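Local structure of putative glucoamylase (Bacteroides caccae ATCC 43185, 4QT9) at residues A76-I81 against A93-I98; I247-R252 against F285-N290; T256-L261 against H328-Q333. The protein is a putative glucoamylase with an alpha/alpha toroid fold, and so probably hydrolyses glycosidic bonds of glucose-containing polysaccharides. All coordinates share one frame; numbering follows the deposited sequence. Where two conformers were deposited one is given.

Contact 1. Residues A76-I81 against A93-I98; sequences AILAGI and ARMERI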
ATOM      1  N   ALA A  76       3.596   0.883   9.719  1.00 24.62           N
ATOM      2  CA  ALA A  76       3.360   2.150  10.417  1.00 25.84           C
ATOM      3  C   ALA A  76       3.597   1.966  11.944  1.00 30.30           C
ATOM      4  O   ALA A  76       4.221   2.822  12.573  1.00 30.29           O
ATOM      5  CB  ALA A  76       1.948   2.653  10.134  1.00 26.10           C
ATOM      6  N   ILE A  77       3.176   0.823  12.515  1.00 27.20           N
ATOM      7  CA  ILE A  77       3.368   0.541  13.941  1.00 27.30           C
ATOM      8  C   ILE A  77       4.882   0.319  14.225  1.00 31.51           C
ATOM      9  O   ILE A  77       5.402   0.845  15.214  1.00 30.67           O
ATOM     10  CB  ILE A  77       2.480  -0.649  14.361  1.00 30.45           C
ATOM     11  CG1 ILE A  77       0.994  -0.225  14.383  1.00 30.81           C
ATOM     12  CG2 ILE A  77       2.916  -1.206  15.738  1.00 31.01           C
ATOM     13  CD1 ILE A  77      -0.077  -1.400  14.523  1.00 31.68           C
ATOM     14  N   LEU A  78       5.584  -0.389  13.306  1.00 27.12           N
ATOM     15  CA  LEU A  78       7.031  -0.673  13.374  1.00 28.22           C
ATOM     16  C   LEU A  78       7.852   0.635  13.428  1.00 29.83           C
ATOM     17  O   LEU A  78       8.731   0.782  14.276  1.00 28.97           O
ATOM     18  CB  LEU A  78       7.428  -1.523  12.157  1.00 27.94           C
ATOM     19  CG  LEU A  78       8.618  -2.464  12.259  1.00 32.74           C
ATOM     20  CD1 LEU A  78       8.421  -3.512  13.334  1.00 32.24           C
ATOM     21  CD2 LEU A  78       8.779  -3.194  10.970  1.00 34.20           C
ATOM     22  N   ALA A  79       7.519   1.591  12.570  1.00 27.52           N
ATOM     23  CA  ALA A  79       8.142   2.915  12.559  1.00 28.33           C
ATOM     24  C   ALA A  79       7.902   3.647  13.905  1.00 32.54           C
ATOM     25  O   ALA A  79       8.812   4.304  14.416  1.00 33.06           O
ATOM     26  CB  ALA A  79       7.588   3.745  11.400  1.00 28.50           C
ATOM     27  N   GLY A  80       6.706   3.483  14.478  1.00 28.23           N
ATOM     28  CA  GLY A  80       6.331   4.078  15.761  1.00 27.55           C
ATOM     29  C   GLY A  80       7.133   3.506  16.917  1.00 31.37           C
ATOM     30  O   GLY A  80       7.605   4.244  17.791  1.00 30.22           O
ATOM     31  N   ILE A  81       7.297   2.179  16.924  1.00 27.81           N
ATOM     32  CA  ILE A  81       8.096   1.475  17.923  1.00 28.73           C
ATOM     33  C   ILE A  81       9.539   1.992  17.835  1.00 32.84           C
ATOM     34  O   ILE A  81      10.121   2.337  18.856  1.00 32.07           O
ATOM     35  CB  ILE A  81       8.027  -0.076  17.711  1.00 32.00           C
ATOM     36  CG1 ILE A  81       6.595  -0.631  17.879  1.00 31.64           C
ATOM     37  CG2 ILE A  81       9.012  -0.820  18.625  1.00 33.92           C
ATOM     38  CD1 ILE A  81       6.425  -2.087  17.265  1.00 34.72           C
ATOM     39  N   ALA A  93       3.541  -6.473  22.430  1.00 25.80           N
ATOM     40  CA  ALA A  93       2.202  -6.937  22.801  1.00 25.51           C
ATOM     41  C   ALA A  93       1.238  -6.765  21.590  1.00 28.79           C
ATOM     42  O   ALA A  93       0.458  -7.677  21.314  1.00 26.34           O
ATOM     43  CB  ALA A  93       1.690  -6.197  24.032  1.00 27.32           C
ATOM     44  N   ARG A  94       1.356  -5.644  20.813  1.00 26.53           N
ATOM     45  CA  ARG A  94       0.505  -5.447  19.642  1.00 26.07           C
ATOM     46  C   ARG A  94       0.836  -6.446  18.519  1.00 29.30           C
ATOM     47  O   ARG A  94      -0.096  -7.018  17.947  1.00 28.87           O
ATOM     48  CB  ARG A  94       0.566  -3.999  19.115  1.00 27.33           C
ATOM     49  CG  ARG A  94      -0.185  -3.743  17.780  1.00 25.37           C
ATOM     50  CD  ARG A  94      -1.691  -3.990  17.855  1.00 19.45           C
ATOM     51  NE  ARG A  94      -2.299  -3.037  18.772  1.00 24.85           N
ATOM     52  CZ  ARG A  94      -2.795  -1.867  18.401  1.00 38.38           C
ATOM     53  NH1 ARG A  94      -2.833  -1.529  17.113  1.00 22.33           N
ATOM     54  NH2 ARG A  94      -3.291  -1.038  19.304  1.00 36.52           N
HETATM   55  N   MSE A  95       2.138  -6.658  18.207  1.00 25.87           N
HETATM   56  CA  MSE A  95       2.565  -7.609  17.166  1.00 24.04           C
HETATM   57  C   MSE A  95       2.065  -9.015  17.491  1.00 28.38           C
HETATM   58  O   MSE A  95       1.583  -9.696  16.588  1.00 28.89           O
HETATM   59  CB  MSE A  95       4.100  -7.620  16.970  1.00 25.17           C
HETATM   60  CG  MSE A  95       4.657  -6.308  16.392  1.00 30.08           C
HETATM   61 SE   MSE A  95       3.652  -5.555  14.847  0.75 33.33          SE
HETATM   62  CE  MSE A  95       4.821  -4.049  14.474  1.00 30.33           C
ATOM     63  N   GLU A  96       2.157  -9.427  18.771  1.00 24.72           N
ATOM     64  CA  GLU A  96       1.708 -10.749  19.238  0.50 24.95           C
ATOM     65  C   GLU A  96       0.200 -10.902  18.982  1.00 27.59           C
ATOM     66  O   GLU A  96      -0.231 -11.918  18.435  1.00 23.84           O
ATOM     67  CB  GLU A  96       2.059 -10.949  20.726  0.50 27.23           C
ATOM     68  CG  GLU A  96       1.184 -11.943  21.479  0.50 37.44           C
ATOM     69  CD  GLU A  96       1.330 -13.409  21.134  0.50 57.24           C
ATOM     70  OE1 GLU A  96       2.481 -13.892  21.063  0.50 43.55           O
ATOM     71  OE2 GLU A  96       0.290 -14.092  21.003  0.50 56.25           O
ATOM     72  N   ARG A  97      -0.594  -9.871  19.350  1.00 24.99           N
ATOM     73  CA  ARG A  97      -2.038  -9.851  19.143  1.00 24.73           C
ATOM     74  C   ARG A  97      -2.337 -10.015  17.631  1.00 26.45           C
ATOM     75  O   ARG A  97      -3.170 -10.856  17.277  1.00 26.09           O
ATOM     76  CB  ARG A  97      -2.639  -8.538  19.688  1.00 26.68           C
ATOM     77  CG  ARG A  97      -4.148  -8.419  19.458  1.00 32.35           C
ATOM     78  CD  ARG A  97      -4.771  -7.172  20.086  1.00 31.35           C
ATOM     79  NE  ARG A  97      -4.708  -7.187  21.560  1.00 29.09           N
ATOM     80  CZ  ARG A  97      -5.514  -7.885  22.356  1.00 51.97           C
ATOM     81  NH1 ARG A  97      -6.460  -8.671  21.837  1.00 38.44           N
ATOM     82  NH2 ARG A  97      -5.360  -7.832  23.677  1.00 33.87           N
ATOM     83  N   ILE A  98      -1.639  -9.244  16.754  1.00 19.96           N
ATOM     84  CA  ILE A  98      -1.831  -9.316  15.304  1.00 19.98           C
ATOM     85  C   ILE A  98      -1.499 -10.738  14.765  1.00 26.29           C
ATOM     86  O   ILE A  98      -2.314 -11.338  14.062  1.00 27.29           O
ATOM     87  CB  ILE A  98      -1.012  -8.230  14.561  1.00 22.35           C
ATOM     88  CG1 ILE A  98      -1.551  -6.788  14.885  1.00 22.86           C
ATOM     89  CG2 ILE A  98      -0.977  -8.540  13.060  1.00 22.57           C
ATOM     90  CD1 ILE A  98      -0.566  -5.623  14.481  1.00 27.20           C
TER
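Ile-77 faces Arg-94 and the selenomethionine Met-95 across an antiparallel pair of consecutive helices, a helical hairpin in a protein of alpha/alpha toroid fold. The two short segments run at 161° to each other with their axes 11.5 Å apart, which leaves the contact to side chains. The two branches of Ile-77 divide the work. Its CG2, anti to the backbone N, lies 3.6 Å from CE of Met-95, the two side chains sliding past each other in opposite directions. The Ile-77 side chain crosses that of Arg-94 at about a right angle, CD1 lying 3.8 Å from Arg-94 NH1. That guanidinium belongs mainly to helix 21-37, where it donates to the carbonyls of Phe-36 and Trp-37 and forms a cation-pi contact with the Trp-37 ring, so Ile-77 supplies an apolar neighbour without competing for its N-H groups. Leu-78 also packs on helices 135-152 and 409-415, and its CD1 comes within 3.8 Å of Met-95 CE, the chains meeting at about a right angle. One turn after Ile-77, Ile-81 approaches Met-95 tip to tip. An unbranched side chain suits Met-95, because its one methyl, CE, can touch Ile-77, Leu-78 and Ile-81, and it ends 3.8 Å from Ile-81 CD1.

Contact 2. Residues I247-R252 against F285-N290; sequences IELHLR and FHEMRN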
ATOM      1  N   ILE A 247       5.739  14.718 -20.012  1.00 29.91           N
ATOM      2  CA  ILE A 247       6.666  13.910 -19.212  1.00 27.60           C
ATOM      3  C   ILE A 247       6.702  12.498 -19.768  1.00 32.57           C
ATOM      4  O   ILE A 247       5.669  11.928 -20.105  1.00 32.61           O
ATOM      5  CB  ILE A 247       6.292  13.955 -17.696  1.00 28.25           C
ATOM      6  CG1 ILE A 247       6.368  15.401 -17.164  1.00 28.24           C
ATOM      7  CG2 ILE A 247       7.194  13.017 -16.845  1.00 26.71           C
ATOM      8  CD1 ILE A 247       5.446  15.745 -16.075  1.00 26.17           C
ATOM      9  N   GLU A 248       7.902  11.949 -19.874  1.00 29.87           N
ATOM     10  CA  GLU A 248       8.127  10.628 -20.436  1.00 29.73           C
ATOM     11  C   GLU A 248       7.886   9.512 -19.407  1.00 31.02           C
ATOM     12  O   GLU A 248       8.510   9.482 -18.341  1.00 30.14           O
ATOM     13  CB  GLU A 248       9.560  10.573 -21.013  1.00 32.45           C
ATOM     14  CG  GLU A 248      10.006   9.226 -21.554  1.00 50.94           C
ATOM     15  CD  GLU A 248       9.400   8.811 -22.879  1.00 90.39           C
ATOM     16  OE1 GLU A 248       9.662   9.490 -23.900  1.00102.08           O
ATOM     17  OE2 GLU A 248       8.691   7.779 -22.902  1.00 89.11           O
ATOM     18  N   LEU A 249       6.978   8.580 -19.748  1.00 27.16           N
ATOM     19  CA  LEU A 249       6.732   7.358 -18.959  1.00 25.41           C
ATOM     20  C   LEU A 249       7.222   6.146 -19.793  1.00 28.62           C
ATOM     21  O   LEU A 249       7.026   6.111 -21.016  1.00 27.38           O
ATOM     22  CB  LEU A 249       5.268   7.214 -18.534  1.00 24.15           C
ATOM     23  CG  LEU A 249       4.680   8.337 -17.652  1.00 27.67           C
ATOM     24  CD1 LEU A 249       3.217   8.129 -17.468  1.00 28.42           C
ATOM     25  CD2 LEU A 249       5.354   8.405 -16.263  1.00 28.21           C
ATOM     26  N   HIS A 250       7.919   5.207 -19.146  1.00 26.20           N
ATOM     27  CA  HIS A 250       8.529   4.058 -19.837  1.00 27.56           C
ATOM     28  C   HIS A 250       7.597   2.844 -19.969  1.00 28.10           C
ATOM     29  O   HIS A 250       7.700   2.096 -20.943  1.00 26.04           O
ATOM     30  CB  HIS A 250       9.798   3.628 -19.075  1.00 29.30           C
ATOM     31  CG  HIS A 250      10.580   2.554 -19.751  1.00 33.88           C
ATOM     32  ND1 HIS A 250      11.239   2.778 -20.941  1.00 36.90           N
ATOM     33  CD2 HIS A 250      10.779   1.269 -19.373  1.00 36.03           C
ATOM     34  CE1 HIS A 250      11.812   1.626 -21.255  1.00 36.56           C
ATOM     35  NE2 HIS A 250      11.556   0.688 -20.343  1.00 36.48           N
ATOM     36  N   LEU A 251       6.702   2.656 -18.996  1.00 24.91           N
ATOM     37  CA  LEU A 251       5.859   1.468 -18.935  1.00 24.42           C
ATOM     38  C   LEU A 251       4.471   1.638 -19.518  1.00 28.98           C
ATOM     39  O   LEU A 251       3.967   2.759 -19.615  1.00 28.71           O
ATOM     40  CB  LEU A 251       5.709   1.015 -17.452  1.00 23.49           C
ATOM     41  CG  LEU A 251       7.005   0.793 -16.671  1.00 27.77           C
ATOM     42  CD1 LEU A 251       6.719   0.469 -15.243  1.00 27.41           C
ATOM     43  CD2 LEU A 251       7.880  -0.315 -17.320  1.00 27.77           C
ATOM     44  N   ARG A 252       3.836   0.488 -19.838  1.00 25.54           N
ATOM     45  CA  ARG A 252       2.445   0.384 -20.240  1.00 25.63           C
ATOM     46  C   ARG A 252       1.609   0.305 -18.949  1.00 29.59           C
ATOM     47  O   ARG A 252       1.738  -0.662 -18.206  1.00 28.34           O
ATOM     48  CB  ARG A 252       2.219  -0.868 -21.116  1.00 25.26           C
ATOM     49  CG  ARG A 252       0.727  -1.151 -21.348  1.00 32.96           C
ATOM     50  CD  ARG A 252       0.433  -2.585 -21.741  1.00 41.54           C
ATOM     51  NE  ARG A 252       0.863  -3.577 -20.749  1.00 37.94           N
ATOM     52  CZ  ARG A 252       0.910  -4.882 -20.993  1.00 52.89           C
ATOM     53  NH1 ARG A 252       0.535  -5.358 -22.174  1.00 43.92           N
ATOM     54  NH2 ARG A 252       1.330  -5.725 -20.056  1.00 45.25           N
ATOM     55  N   PHE A 285      12.849   3.994  -9.685  1.00 25.69           N
ATOM     56  CA  PHE A 285      12.800   5.297  -8.999  1.00 25.39           C
ATOM     57  C   PHE A 285      12.377   6.438  -9.957  1.00 28.35           C
ATOM     58  O   PHE A 285      11.501   7.240  -9.613  1.00 26.34           O
ATOM     59  CB  PHE A 285      14.165   5.653  -8.360  1.00 27.77           C
ATOM     60  CG  PHE A 285      14.118   6.951  -7.584  1.00 29.67           C
ATOM     61  CD1 PHE A 285      13.653   6.978  -6.273  1.00 32.27           C
ATOM     62  CD2 PHE A 285      14.463   8.158  -8.191  1.00 31.62           C
ATOM     63  CE1 PHE A 285      13.576   8.184  -5.567  1.00 33.97           C
ATOM     64  CE2 PHE A 285      14.368   9.360  -7.492  1.00 35.28           C
ATOM     65  CZ  PHE A 285      13.940   9.366  -6.179  1.00 33.11           C
ATOM     66  N   HIS A 286      13.034   6.514 -11.137  1.00 24.96           N
ATOM     67  CA  HIS A 286      12.754   7.569 -12.098  0.50 25.26           C
ATOM     68  C   HIS A 286      11.396   7.367 -12.762  1.00 28.52           C
ATOM     69  O   HIS A 286      10.728   8.352 -13.021  1.00 29.54           O
ATOM     70  CB  HIS A 286      13.891   7.703 -13.112  0.50 27.04           C
ATOM     71  CG  HIS A 286      15.123   8.281 -12.491  0.50 31.14           C
ATOM     72  ND1 HIS A 286      16.187   7.483 -12.127  0.50 33.27           N
ATOM     73  CD2 HIS A 286      15.378   9.551 -12.102  0.50 33.43           C
ATOM     74  CE1 HIS A 286      17.075   8.294 -11.581  0.50 33.30           C
ATOM     75  NE2 HIS A 286      16.634   9.549 -11.547  0.50 33.72           N
ATOM     76  N   GLU A 287      10.935   6.122 -12.938  1.00 24.95           N
ATOM     77  CA  GLU A 287       9.606   5.870 -13.507  1.00 24.38           C
ATOM     78  C   GLU A 287       8.512   6.397 -12.577  1.00 26.78           C
ATOM     79  O   GLU A 287       7.620   7.120 -13.020  1.00 28.72           O
ATOM     80  CB  GLU A 287       9.388   4.360 -13.803  1.00 25.86           C
ATOM     81  CG  GLU A 287       8.046   4.046 -14.460  1.00 33.43           C
ATOM     82  CD  GLU A 287       7.763   4.657 -15.828  1.00 44.73           C
ATOM     83  OE1 GLU A 287       8.695   5.194 -16.472  1.00 31.02           O
ATOM     84  OE2 GLU A 287       6.603   4.543 -16.281  1.00 28.59           O
HETATM   85  N   MSE A 288       8.627   6.089 -11.291  1.00 21.13           N
HETATM   86  CA  MSE A 288       7.665   6.476 -10.252  1.00 19.33           C
HETATM   87  C   MSE A 288       7.741   7.963  -9.928  1.00 23.36           C
HETATM   88  O   MSE A 288       6.708   8.563  -9.596  1.00 21.42           O
HETATM   89  CB  MSE A 288       7.838   5.614  -8.995  1.00 19.90           C
HETATM   90  CG  MSE A 288       7.542   4.119  -9.234  1.00 24.39           C
HETATM   91 SE   MSE A 288       6.056   3.703 -10.517  0.75 30.36          SE
HETATM   92  CE  MSE A 288       6.984   2.194 -11.485  1.00 25.14           C
ATOM     93  N   ARG A 289       8.947   8.562 -10.041  1.00 21.90           N
ATOM     94  CA  ARG A 289       9.124   9.998  -9.855  1.00 22.84           C
ATOM     95  C   ARG A 289       8.384  10.704 -11.001  1.00 27.01           C
ATOM     96  O   ARG A 289       7.657  11.662 -10.755  1.00 26.76           O
ATOM     97  CB  ARG A 289      10.616  10.383  -9.814  1.00 23.01           C
ATOM     98  CG  ARG A 289      10.871  11.889  -9.710  1.00 26.83           C
ATOM     99  CD  ARG A 289      12.344  12.231  -9.685  1.00 35.16           C
ATOM    100  NE  ARG A 289      12.569  13.643 -10.013  1.00 58.11           N
ATOM    101  CZ  ARG A 289      12.597  14.633  -9.123  1.00 79.17           C
ATOM    102  NH1 ARG A 289      12.403  14.381  -7.832  1.00 69.83           N
ATOM    103  NH2 ARG A 289      12.814  15.881  -9.515  1.00 65.20           N
ATOM    104  N   ASN A 290       8.511  10.174 -12.240  1.00 25.32           N
ATOM    105  CA  ASN A 290       7.842  10.756 -13.407  1.00 25.56           C
ATOM    106  C   ASN A 290       6.340  10.622 -13.315  1.00 26.81           C
ATOM    107  O   ASN A 290       5.644  11.548 -13.706  1.00 25.92           O
ATOM    108  CB  ASN A 290       8.356  10.154 -14.707  1.00 28.64           C
ATOM    109  CG  ASN A 290       9.617  10.821 -15.134  1.00 40.90           C
ATOM    110  OD1 ASN A 290      10.161  11.673 -14.414  1.00 30.58           O
ATOM    111  ND2 ASN A 290      10.097  10.469 -16.310  1.00 35.07           N
TER
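Glu-287 reaches from its helix to the backbone of the facing strand and takes hold of two successive amides. Its CG stands anti to the backbone N, and a bend at chi2 follows before the carboxylate. OE1 of Glu-287 accepts from His-250 N at 2.8 Å in a nearly straight bond of 163°, met on the syn side and slightly out of the carboxylate plane. OE2 of Glu-287 receives a longer, weak bond from Leu-251 N (3.3 Å) and is also hydrogen-bonded to Tyr-253 OH, which helps to fix the carboxylate's rotation. Glutamate suits the place because its two oxygens can serve neighbouring N-H groups at once; an alanine here would probably leave the amides of His-250 and Leu-251 without their acceptor and the Tyr-253 hydroxyl without its partner, and open a gap beside the Leu-251 side chain, whose CD1 packs on CG of the glutamate. The strand pairs antiparallel with 239-244 in a beta hairpin; strand 247-251 and the helical segment 285-290 make 130° with each other. Met-288, a selenomethionine, starts off away from the strand, but its chain bends back until CE is 4.1 Å from Leu-251 CD1. At Asn-290 the helix presents a short amide: ND2 donates to Glu-248 O at 2.8 Å, lying in the plane of that carbonyl, while the N-H...O angle is a bent 145°. The same side chain has an apolar flank, for CG2 of Ile-247 lies 3.8 Å from Asn-290 CB, and the side chains of Leu-249 and Asn-290 slide past each other in opposite directions, CD2 of Leu-249 3.8 Å from Asn-290 CB.

Contact 3. Residues T256-L261 against H328-Q333; sequences TEAGPL and HSPNEQ
Pro-260 and Ser-329 bring the two loops closest, their CA atoms 4.3 Å apart. Pro-260 CB sits close to the neighbouring carbonyl, 3.3 Å from His-328 O. Ser-329 CB lies 3.8 Å from Pro-260 N, its small side chain letting the serine lie against the proline. Beside them the Pro-330 ring brings its CD within 3.7 Å of Gly-259 O, and its CG faces the Ala-258 methyl. No direct hydrogen bond joins the loops; one water does so instead, donating to Ala-258 O at 2.7 Å and accepting from Asn-331 ND2 at 2.8 Å. Two compact turns shape the partners. Pro-330 is the centre of an inverse gamma turn, closed by Asn-331 N donating to Ser-329 O (2.8 Å), which a proline suits since its ring restricts phi. In the other loop Thr-256 forms an ST turn, its OG1 accepting from Ala-258 N at 3.3 Å. Farther out, Asn-331 ND2 also donates to Asp-334 OD2, which is hydrogen-bonded to Ser-329 OG too, so that this carboxylate helps to position the amide that holds the water. Helix 284-301 backs the Pro-330 ring through Asn-295 and Tyr-298, while the imidazole of His-328 leads away from the other loop, to Ser-321 OG and Thr-317 O.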
ATOM      1  N   THR A 256      -4.851   2.817 -19.029  1.00 30.62           N
ATOM      2  CA  THR A 256      -4.649   4.249 -18.829  1.00 29.81           C
ATOM      3  C   THR A 256      -3.275   4.713 -19.352  1.00 34.18           C
ATOM      4  O   THR A 256      -2.379   3.884 -19.558  1.00 33.39           O
ATOM      5  CB  THR A 256      -4.835   4.603 -17.335  1.00 33.79           C
ATOM      6  OG1 THR A 256      -4.670   6.009 -17.163  1.00 38.37           O
ATOM      7  CG2 THR A 256      -3.898   3.831 -16.399  1.00 28.59           C
ATOM      8  N   GLU A 257      -3.126   6.043 -19.614  1.00 30.08           N
ATOM      9  CA  GLU A 257      -1.840   6.612 -20.019  1.00 29.76           C
ATOM     10  C   GLU A 257      -0.973   6.828 -18.759  1.00 31.47           C
ATOM     11  O   GLU A 257       0.246   6.840 -18.848  1.00 30.58           O
ATOM     12  CB  GLU A 257      -2.017   7.947 -20.792  1.00 31.83           C
ATOM     13  CG  GLU A 257      -2.377   7.850 -22.263  1.00 43.57           C
ATOM     14  CD  GLU A 257      -1.991   9.072 -23.098  1.00 71.88           C
ATOM     15  OE1 GLU A 257      -2.798  10.030 -23.203  1.00 41.58           O
ATOM     16  OE2 GLU A 257      -0.815   9.118 -23.536  1.00 57.41           O
ATOM     17  N   ALA A 258      -1.613   7.039 -17.597  1.00 28.48           N
ATOM     18  CA  ALA A 258      -0.954   7.289 -16.297  1.00 26.92           C
ATOM     19  C   ALA A 258      -1.930   6.977 -15.162  1.00 32.04           C
ATOM     20  O   ALA A 258      -2.972   7.618 -15.018  1.00 33.33           O
ATOM     21  CB  ALA A 258      -0.463   8.736 -16.212  1.00 26.71           C
ATOM     22  N   GLY A 259      -1.613   5.975 -14.376  1.00 28.28           N
ATOM     23  CA  GLY A 259      -2.523   5.551 -13.319  1.00 27.95           C
ATOM     24  C   GLY A 259      -2.632   6.478 -12.121  1.00 30.30           C
ATOM     25  O   GLY A 259      -1.898   7.475 -12.007  1.00 26.88           O
ATOM     26  N   PRO A 260      -3.529   6.106 -11.177  1.00 28.35           N
ATOM     27  CA  PRO A 260      -3.630   6.859  -9.907  1.00 28.08           C
ATOM     28  C   PRO A 260      -2.291   6.744  -9.175  1.00 29.88           C
ATOM     29  O   PRO A 260      -1.578   5.728  -9.323  1.00 28.38           O
ATOM     30  CB  PRO A 260      -4.784   6.175  -9.174  1.00 29.81           C
ATOM     31  CG  PRO A 260      -4.859   4.829  -9.749  1.00 34.62           C
ATOM     32  CD  PRO A 260      -4.439   4.946 -11.182  1.00 30.69           C
ATOM     33  N   LEU A 261      -1.920   7.798  -8.433  1.00 24.29           N
ATOM     34  CA  LEU A 261      -0.595   7.871  -7.826  1.00 23.74           C
ATOM     35  C   LEU A 261      -0.259   6.707  -6.852  1.00 26.07           C
ATOM     36  O   LEU A 261       0.924   6.384  -6.747  1.00 26.28           O
ATOM     37  CB  LEU A 261      -0.350   9.246  -7.172  1.00 23.93           C
ATOM     38  CG  LEU A 261       1.124   9.707  -7.094  1.00 27.90           C
ATOM     39  CD1 LEU A 261       1.949   9.228  -8.267  1.00 27.91           C
ATOM     40  CD2 LEU A 261       1.225  11.198  -6.935  1.00 28.63           C
ATOM     41  N   HIS A 328      -9.608   8.273  -8.731  1.00 26.09           N
ATOM     42  CA  HIS A 328      -9.123   9.543  -9.293  1.00 25.48           C
ATOM     43  C   HIS A 328      -7.755   9.351  -9.874  1.00 30.55           C
ATOM     44  O   HIS A 328      -6.933   8.662  -9.268  1.00 30.77           O
ATOM     45  CB  HIS A 328      -9.082  10.679  -8.264  1.00 24.91           C
ATOM     46  CG  HIS A 328     -10.336  10.841  -7.472  1.00 27.67           C
ATOM     47  ND1 HIS A 328     -10.387  10.494  -6.133  1.00 29.02           N
ATOM     48  CD2 HIS A 328     -11.549  11.306  -7.852  1.00 29.41           C
ATOM     49  CE1 HIS A 328     -11.617  10.780  -5.735  1.00 28.79           C
ATOM     50  NE2 HIS A 328     -12.354  11.269  -6.730  1.00 29.38           N
ATOM     51  N   SER A 329      -7.520   9.931 -11.057  1.00 26.15           N
ATOM     52  CA  SER A 329      -6.216   9.837 -11.708  0.50 25.66           C
ATOM     53  C   SER A 329      -5.994  11.134 -12.535  1.00 31.40           C
ATOM     54  O   SER A 329      -6.957  11.912 -12.704  1.00 30.28           O
ATOM     55  CB  SER A 329      -6.105   8.556 -12.543  0.50 24.72           C
ATOM     56  OG  SER A 329      -6.573   8.726 -13.867  0.50 25.11           O
ATOM     57  N   PRO A 330      -4.729  11.427 -13.004  1.00 29.34           N
ATOM     58  CA  PRO A 330      -4.497  12.703 -13.699  1.00 28.89           C
ATOM     59  C   PRO A 330      -4.978  12.721 -15.159  1.00 32.95           C
ATOM     60  O   PRO A 330      -4.173  12.716 -16.096  1.00 33.82           O
ATOM     61  CB  PRO A 330      -2.982  12.881 -13.578  1.00 30.95           C
ATOM     62  CG  PRO A 330      -2.447  11.490 -13.617  1.00 35.10           C
ATOM     63  CD  PRO A 330      -3.455  10.665 -12.860  1.00 30.24           C
ATOM     64  N   ASN A 331      -6.305  12.764 -15.338  1.00 28.18           N
ATOM     65  CA  ASN A 331      -7.012  12.906 -16.612  1.00 28.23           C
ATOM     66  C   ASN A 331      -8.428  13.459 -16.333  1.00 28.58           C
ATOM     67  O   ASN A 331      -9.005  13.170 -15.286  1.00 26.62           O
ATOM     68  CB  ASN A 331      -7.043  11.596 -17.426  1.00 29.91           C
ATOM     69  CG  ASN A 331      -7.900  10.507 -16.846  1.00 40.29           C
ATOM     70  OD1 ASN A 331      -9.130  10.582 -16.859  1.00 36.27           O
ATOM     71  ND2 ASN A 331      -7.272   9.440 -16.398  1.00 31.36           N
ATOM     72  N   GLU A 332      -8.984  14.200 -17.290  1.00 24.31           N
ATOM     73  CA  GLU A 332     -10.268  14.884 -17.215  1.00 24.77           C
ATOM     74  C   GLU A 332     -11.471  13.968 -16.978  1.00 32.26           C
ATOM     75  O   GLU A 332     -12.481  14.444 -16.450  1.00 33.16           O
ATOM     76  CB  GLU A 332     -10.502  15.731 -18.479  1.00 26.39           C
ATOM     77  CG  GLU A 332      -9.590  16.939 -18.517  1.00 33.08           C
ATOM     78  CD  GLU A 332      -9.899  17.944 -19.605  1.00 58.03           C
ATOM     79  OE1 GLU A 332     -10.908  18.673 -19.466  1.00 49.45           O
ATOM     80  OE2 GLU A 332      -9.104  18.039 -20.569  1.00 57.97           O
ATOM     81  N   GLN A 333     -11.367  12.675 -17.318  1.00 30.38           N
ATOM     82  CA  GLN A 333     -12.455  11.710 -17.093  1.00 30.76           C
ATOM     83  C   GLN A 333     -12.516  11.239 -15.620  1.00 33.74           C
ATOM     84  O   GLN A 333     -13.607  11.018 -15.085  1.00 33.66           O
ATOM     85  CB  GLN A 333     -12.305  10.492 -18.029  1.00 32.04           C
ATOM     86  CG  GLN A 333     -12.669  10.784 -19.499  1.00 49.90           C
ATOM     87  CD  GLN A 333     -11.764  11.788 -20.201  1.00 71.32           C
ATOM     88  OE1 GLN A 333     -10.527  11.697 -20.161  1.00 66.36           O
ATOM     89  NE2 GLN A 333     -12.365  12.776 -20.855  1.00 63.05           N
TER
HETATM   90  O   HOH W   1      -4.469   9.216 -16.618  1.00 31.10           O

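Overall arrangement
From the N terminus, contact 1 comes first, pairing helix 67-83 with helix 88-104 and closing a loop of 11 residues. Contacts 2 and 3 follow much later, close loops of 32 and 66 residues, and cross: 247-252 precedes 256-261, and 285-290 precedes 328-333, so their segments alternate. Contact 2 ties the hairpin strand to helix 284-301, and contact 3 joins the loop after that strand to the loop after strand 324-327. Their centres are about 14 Å apart, and they touch where Leu-249 CD1 lies 3.5 Å from Glu-257 O and 3.9 Å from Ala-258 CB. Contact 1 lies on the opposite side of the chain's centre, about 34 Å between centres from each.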